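Mannitol dehydrogenase (Pseudomonas fluorescens, PDB 1LJ8) binds NAD and probably catalyses the NAD-dependent oxidation of mannitol to fructose, and the reverse reaction. Local coordinates at residues A[32-36]-A[37-41]; A[18-22]-A[23-27]. One frame throughout, in Å; residues are numbered along the deposited sequence.

Strand 27-32, in the seven-stranded sheet of the Rossmann domain, connects the two contacts. Contact 2 (18-22 with 23-27) is a turn that feeds the chain into the beginning of this strand, and contact 1 (32-36 with 37-41) is the glycine-rich turn that leaves its far end for helix 36-40. Their centres are 19 Å apart and their nearest atoms about 10 Å, so they do not touch. Contact 1 is buried, its centre 9 Å from that of the chain; it binds the NAD diphosphate through Gly-36 N and Phe-37 N and lays the Phe-37 ring against the nicotinamide. Contact 2, with its centre 28 Å from that of the chain, is largely peripheral and remote from the coenzyme.

Contact 1. Residues A[32-36]-A[37-41]; sequences IGVGG and FHRAH. With NAD (nicotinamide-adenine-dinucleotide), chain B.
Arg-39 folds back over the turn that precedes it, its NE donating to Gly-35 O at 3.1 Å. The bend at chi3 (-65°) returns NE to this oxygen, which lies in the guanidinium plane although the donor sits above the carbonyl plane. NH1 goes on to the carbonyl of Trp-254 and NH2, weakly, to that of Pro-255, so all three nitrogens help to hold the guanidinium. One residue along, Ala-40 N bonds to Gly-36 O at 3.0 Å and closes the first helical turn. This turn is the glycine-rich, dinucleotide-binding loop of the Rossmann fold, running from strand 27-32 into helix 36-40. Its tightest side faces NAD. Gly-36 N donates to O2A of the adenosine-side phosphate at 3.0 Å. Phe-37 N donates to O2N of the nicotinamide-side phosphate at 2.9 Å, and the positive end of the helix dipole probably favours both bonds. Between loop and diphosphate sits a water that accepts from Gly-35 N and His-38 N and donates to NAD O2N. With CG anti to its backbone N (chi1 -173°), Phe-37 lays one ring face against the nicotinamide, nearly parallel, with NAD C5N 3.4 Å above the ring centre; CB of His-41 packs near the rim of the opposite face. Away from the coenzyme the packing is looser. The Val-34 side chain crosses that of Arg-39 at about a right angle, with Val-34 CG1 4.1 Å from Arg-39 CG and no nearer than 4.4 Å to His-38 CD2.

Contact 2. Residues A[18-22]-A[23-27]; sequences PAYTL and ADTRQ
Leu-22 O takes two bonds from Thr-25, one from the backbone N at 3.2 Å and a shorter one from OG1 at 2.9 Å. The hydroxyl approaches close to the carbonyl plane, whereas the N-H, although nearly straight (169°), comes from well above it. OG1 reaches this oxygen because it stands between its own backbone N and carbonyl carbon (chi1 56°), which also directs CG2 to Tyr-20 CD1, 3.6 Å away. Leu-22 CB touches Ala-23 N at 3.2 Å, but the rest of the side chain leads away from the turn, onto Leu-8 and Leu-82. Thr-21 supplies the preceding bond, its O accepting from Asp-24 N at 3.0 Å. These two successive i to i+3 backbone bonds make a short 3-10 turn, which delivers the chain into strand 27-32 of the Rossmann sheet. On its outer side the Thr-21 methyl CG2, anti to the backbone N, is set against Ala-23 N, 3.7 Å away, and near OD2 of Asp-24; the Ala-23 methyl is more loosely placed beside the same carbon. OD2 also passes obliquely over Thr-21, 3.6 Å from its CB, in an exposed van der Waals contact. Beyond the turn, Arg-26 brings NH1 back to Ala-23 O and Thr-25 O, both near the guanidinium plane. The Tyr-20 hydroxyl bonds to Asp-47 of helix 42-50, tying the chain just ahead of the turn to that helix.

Contact 1. Residues A[32-36]-A[37-41]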
loop_
_atom_site.group_PDB
_atom_site.type_symbol
_atom_site.label_atom_id
_atom_site.label_comp_id
_atom_site.label_asym_id
_atom_site.label_seq_id
_atom_site.Cartn_x
_atom_site.Cartn_y
_atom_site.Cartn_z
ATOM N N ILE A 32 -2.673 12.429 2.255
ATOM C CA ILE A 32 -1.679 12.498 1.192
ATOM C C ILE A 32 -1.605 11.168 0.435
ATOM O O ILE A 32 -1.294 10.101 1.013
ATOM C CB ILE A 32 -0.293 12.853 1.745
ATOM C CG1 ILE A 32 -0.395 14.165 2.554
ATOM C CG2 ILE A 32 0.719 13.011 0.549
ATOM C CD1 ILE A 32 0.965 14.591 3.195
ATOM N N GLY A 33 -1.861 11.250 -0.875
ATOM C CA GLY A 33 -1.833 10.056 -1.722
ATOM C C GLY A 33 -3.246 9.529 -1.961
ATOM O O GLY A 33 -3.578 8.420 -1.541
ATOM N N VAL A 34 -4.074 10.261 -2.681
ATOM C CA VAL A 34 -5.445 9.781 -2.883
ATOM C C VAL A 34 -5.466 8.804 -4.057
ATOM O O VAL A 34 -5.539 9.230 -5.215
ATOM C CB VAL A 34 -6.421 10.954 -3.165
ATOM C CG1 VAL A 34 -7.895 10.396 -3.387
ATOM C CG2 VAL A 34 -6.389 11.932 -1.965
ATOM N N GLY A 35 -5.405 7.506 -3.754
ATOM C CA GLY A 35 -5.450 6.501 -4.800
ATOM C C GLY A 35 -6.671 5.632 -4.563
ATOM O O GLY A 35 -7.742 6.138 -4.139
ATOM N N GLY A 36 -6.521 4.338 -4.838
ATOM C CA GLY A 36 -7.637 3.444 -4.607
ATOM C C GLY A 36 -7.800 3.058 -3.148
ATOM O O GLY A 36 -8.887 3.150 -2.574
ATOM N N PHE A 37 -6.715 2.637 -2.510
ATOM C CA PHE A 37 -6.846 2.147 -1.135
ATOM C C PHE A 37 -7.395 3.150 -0.145
ATOM O O PHE A 37 -8.253 2.828 0.677
ATOM C CB PHE A 37 -5.498 1.606 -0.611
ATOM C CG PHE A 37 -5.619 0.950 0.729
ATOM C CD1 PHE A 37 -6.442 -0.180 0.906
ATOM C CD2 PHE A 37 -4.976 1.488 1.820
ATOM C CE1 PHE A 37 -6.600 -0.746 2.202
ATOM C CE2 PHE A 37 -5.112 0.950 3.108
ATOM C CZ PHE A 37 -5.930 -0.174 3.305
ATOM N N HIS A 38 -6.929 4.385 -0.224
ATOM C CA HIS A 38 -7.462 5.385 0.698
ATOM C C HIS A 38 -8.975 5.471 0.571
ATOM O O HIS A 38 -9.705 5.544 1.560
ATOM C CB HIS A 38 -6.898 6.794 0.374
ATOM C CG HIS A 38 -7.645 7.885 1.073
ATOM N ND1 HIS A 38 -7.572 8.060 2.443
ATOM C CD2 HIS A 38 -8.538 8.798 0.615
ATOM C CE1 HIS A 38 -8.399 9.034 2.795
ATOM N NE2 HIS A 38 -8.999 9.495 1.707
ATOM N N ARG A 39 -9.446 5.464 -0.669
ATOM C CA ARG A 39 -10.868 5.607 -0.915
ATOM C C ARG A 39 -11.697 4.401 -0.494
ATOM O O ARG A 39 -12.849 4.561 -0.048
ATOM C CB ARG A 39 -11.102 5.887 -2.427
ATOM C CG ARG A 39 -10.399 7.219 -2.854
ATOM C CD ARG A 39 -10.938 7.650 -4.224
ATOM N NE ARG A 39 -10.553 6.665 -5.248
ATOM C CZ ARG A 39 -11.255 6.441 -6.365
ATOM N NH1 ARG A 39 -12.375 7.139 -6.592
ATOM N NH2 ARG A 39 -10.841 5.506 -7.247
ATOM N N ALA A 40 -11.134 3.211 -0.654
ATOM C CA ALA A 40 -11.873 1.977 -0.303
ATOM C C ALA A 40 -11.811 1.651 1.177
ATOM O O ALA A 40 -12.581 0.784 1.654
ATOM C CB ALA A 40 -11.267 0.781 -1.081
ATOM N N HIS A 41 -10.927 2.330 1.893
ATOM C CA HIS A 41 -10.682 1.995 3.297
ATOM C C HIS A 41 -10.907 3.170 4.227
ATOM O O HIS A 41 -11.965 3.257 4.823
ATOM C CB HIS A 41 -9.245 1.418 3.388
ATOM C CG HIS A 41 -8.883 0.853 4.728
ATOM N ND1 HIS A 41 -8.255 1.602 5.695
ATOM C CD2 HIS A 41 -9.060 -0.393 5.253
ATOM C CE1 HIS A 41 -8.056 0.846 6.771
ATOM N NE2 HIS A 41 -8.545 -0.366 6.528
HETATM P PA NAD B . -2.502 3.960 -6.199
HETATM O O1A NAD B . -1.528 3.702 -7.228
HETATM O O2A NAD B . -3.968 4.023 -6.462
HETATM O O5B NAD B . -2.174 5.337 -5.461
HETATM C C5B NAD B . -0.841 5.560 -4.906
HETATM C C4B NAD B . -0.968 7.029 -4.453
HETATM O O4B NAD B . 0.323 7.386 -3.806
HETATM C C3B NAD B . -1.066 8.097 -5.599
HETATM O O3B NAD B . -1.911 9.148 -5.097
HETATM C C2B NAD B . 0.395 8.528 -5.799
HETATM O O2B NAD B . 0.522 9.807 -6.407
HETATM C C1B NAD B . 0.876 8.573 -4.361
HETATM N N9A NAD B . 2.292 8.510 -4.183
HETATM C C8A NAD B . 3.241 7.657 -4.709
HETATM N N7A NAD B . 4.449 7.909 -4.258
HETATM C C5A NAD B . 4.270 8.979 -3.395
HETATM C C6A NAD B . 5.217 9.655 -2.617
HETATM N N6A NAD B . 6.518 9.371 -2.548
HETATM N N1A NAD B . 4.776 10.718 -1.841
HETATM C C2A NAD B . 3.435 11.098 -1.825
HETATM N N3A NAD B . 2.474 10.428 -2.572
HETATM C C4A NAD B . 2.957 9.370 -3.347
HETATM O O3 NAD B . -2.213 2.887 -5.065
HETATM P PN NAD B . -3.163 2.249 -3.936
HETATM O O1N NAD B . -3.736 1.000 -4.446
HETATM O O2N NAD B . -4.089 3.299 -3.503
HETATM O O5D NAD B . -2.130 1.836 -2.819
HETATM C C5D NAD B . -1.447 2.883 -2.142
HETATM C C4D NAD B . -0.878 2.272 -0.938
HETATM O O4D NAD B . -1.857 1.898 0.054
HETATM C C3D NAD B . 0.046 1.012 -1.105
HETATM O O3D NAD B . 1.342 1.350 -1.586
HETATM C C2D NAD B . -0.014 0.352 0.258
HETATM O O2D NAD B . 0.990 0.861 1.126
HETATM C C1D NAD B . -1.443 0.690 0.752
HETATM N N1N NAD B . -2.427 -0.393 0.561
HETATM C C2N NAD B . -3.000 -0.759 -0.671
HETATM C C3N NAD B . -3.828 -1.851 -0.695
HETATM C C7N NAD B . -4.434 -2.286 -2.043
HETATM O O7N NAD B . -5.006 -3.385 -2.072
HETATM N N7N NAD B . -4.278 -1.560 -3.130
HETATM C C4N NAD B . -4.099 -2.635 0.529
HETATM C C5N NAD B . -3.520 -2.199 1.760
HETATM C C6N NAD B . -2.664 -1.062 1.803
HETATM O O HOH W 1 -4.823 5.368 -1.749
#

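Contact 2. Residues A[18-22]-A[23-27]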
loop_
_atom_site.group_PDB
_atom_site.type_symbol
_atom_site.label_atom_id
_atom_site.label_comp_id
_atom_site.label_asym_id
_atom_site.label_seq_id
_atom_site.Cartn_x
_atom_site.Cartn_y
_atom_site.Cartn_z
ATOM N N PRO A 18 -25.077 8.652 0.378
ATOM C CA PRO A 18 -24.706 9.223 1.676
ATOM C C PRO A 18 -26.028 9.615 2.337
ATOM O O PRO A 18 -26.958 10.103 1.651
ATOM C CB PRO A 18 -23.939 10.471 1.285
ATOM C CG PRO A 18 -23.232 10.056 0.035
ATOM C CD PRO A 18 -24.294 9.261 -0.714
ATOM N N ALA A 19 -26.126 9.415 3.642
ATOM C CA ALA A 19 -27.353 9.734 4.381
ATOM C C ALA A 19 -27.209 11.072 5.081
ATOM O O ALA A 19 -28.122 11.516 5.772
ATOM C CB ALA A 19 -27.676 8.634 5.403
ATOM N N TYR A 20 -26.101 11.759 4.862
ATOM C CA TYR A 20 -25.895 13.061 5.491
ATOM C C TYR A 20 -25.904 14.123 4.411
ATOM O O TYR A 20 -25.752 13.813 3.220
ATOM C CB TYR A 20 -24.551 13.077 6.231
ATOM C CG TYR A 20 -23.393 12.548 5.381
ATOM C CD1 TYR A 20 -22.531 13.421 4.694
ATOM C CD2 TYR A 20 -23.179 11.187 5.274
ATOM C CE1 TYR A 20 -21.463 12.923 3.905
ATOM C CE2 TYR A 20 -22.110 10.657 4.500
ATOM C CZ TYR A 20 -21.258 11.557 3.818
ATOM O OH TYR A 20 -20.211 11.052 3.059
ATOM N N THR A 21 -26.125 15.371 4.803
ATOM C CA THR A 21 -26.118 16.460 3.839
ATOM C C THR A 21 -24.659 16.779 3.515
ATOM O O THR A 21 -23.880 17.197 4.397
ATOM C CB THR A 21 -26.811 17.731 4.409
ATOM O OG1 THR A 21 -28.206 17.459 4.611
ATOM C CG2 THR A 21 -26.664 18.893 3.459
ATOM N N LEU A 22 -24.289 16.619 2.255
ATOM C CA LEU A 22 -22.899 16.868 1.858
ATOM C C LEU A 22 -22.412 18.267 2.192
ATOM O O LEU A 22 -21.266 18.477 2.609
ATOM C CB LEU A 22 -22.729 16.594 0.349
ATOM C CG LEU A 22 -23.090 15.136 -0.012
ATOM C CD1 LEU A 22 -23.297 14.966 -1.519
ATOM C CD2 LEU A 22 -21.992 14.224 0.511
ATOM N N ALA A 23 -23.285 19.243 1.999
ATOM C CA ALA A 23 -22.903 20.617 2.261
ATOM C C ALA A 23 -22.640 20.962 3.725
ATOM O O ALA A 23 -22.053 22.012 4.010
ATOM C CB ALA A 23 -23.965 21.574 1.649
ATOM N N ASP A 24 -23.066 20.100 4.651
ATOM C CA ASP A 24 -22.835 20.352 6.066
ATOM C C ASP A 24 -21.562 19.674 6.586
ATOM O O ASP A 24 -21.316 19.687 7.774
ATOM C CB ASP A 24 -23.983 19.835 6.937
ATOM C CG ASP A 24 -25.296 20.622 6.754
ATOM O OD1 ASP A 24 -25.294 21.770 6.241
ATOM O OD2 ASP A 24 -26.334 20.060 7.141
ATOM N N THR A 25 -20.778 19.027 5.738
ATOM C CA THR A 25 -19.560 18.390 6.284
ATOM C C THR A 25 -18.454 19.420 6.307
ATOM O O THR A 25 -18.518 20.393 5.559
ATOM C CB THR A 25 -19.146 17.170 5.451
ATOM O OG1 THR A 25 -18.970 17.537 4.079
ATOM C CG2 THR A 25 -20.224 16.084 5.525
ATOM N N ARG A 26 -17.479 19.252 7.207
ATOM C CA ARG A 26 -16.333 20.162 7.330
ATOM C C ARG A 26 -15.101 19.266 7.484
ATOM O O ARG A 26 -15.199 18.179 8.045
ATOM C CB ARG A 26 -16.464 21.084 8.544
ATOM C CG ARG A 26 -17.716 22.016 8.428
ATOM C CD ARG A 26 -17.517 23.024 7.307
ATOM N NE ARG A 26 -18.616 23.987 7.207
ATOM C CZ ARG A 26 -19.675 23.840 6.412
ATOM N NH1 ARG A 26 -19.793 22.764 5.637
ATOM N NH2 ARG A 26 -20.622 24.779 6.385
ATOM N N GLN A 27 -13.963 19.760 7.021
ATOM C CA GLN A 27 -12.740 18.943 6.987
ATOM C C GLN A 27 -11.987 18.804 8.281
ATOM O O GLN A 27 -11.858 19.762 9.048
ATOM C CB GLN A 27 -11.783 19.503 5.933
ATOM C CG GLN A 27 -12.344 19.398 4.503
ATOM C CD GLN A 27 -11.579 20.236 3.524
ATOM O OE1 GLN A 27 -10.643 20.950 3.902
ATOM N NE2 GLN A 27 -11.966 20.175 2.268
#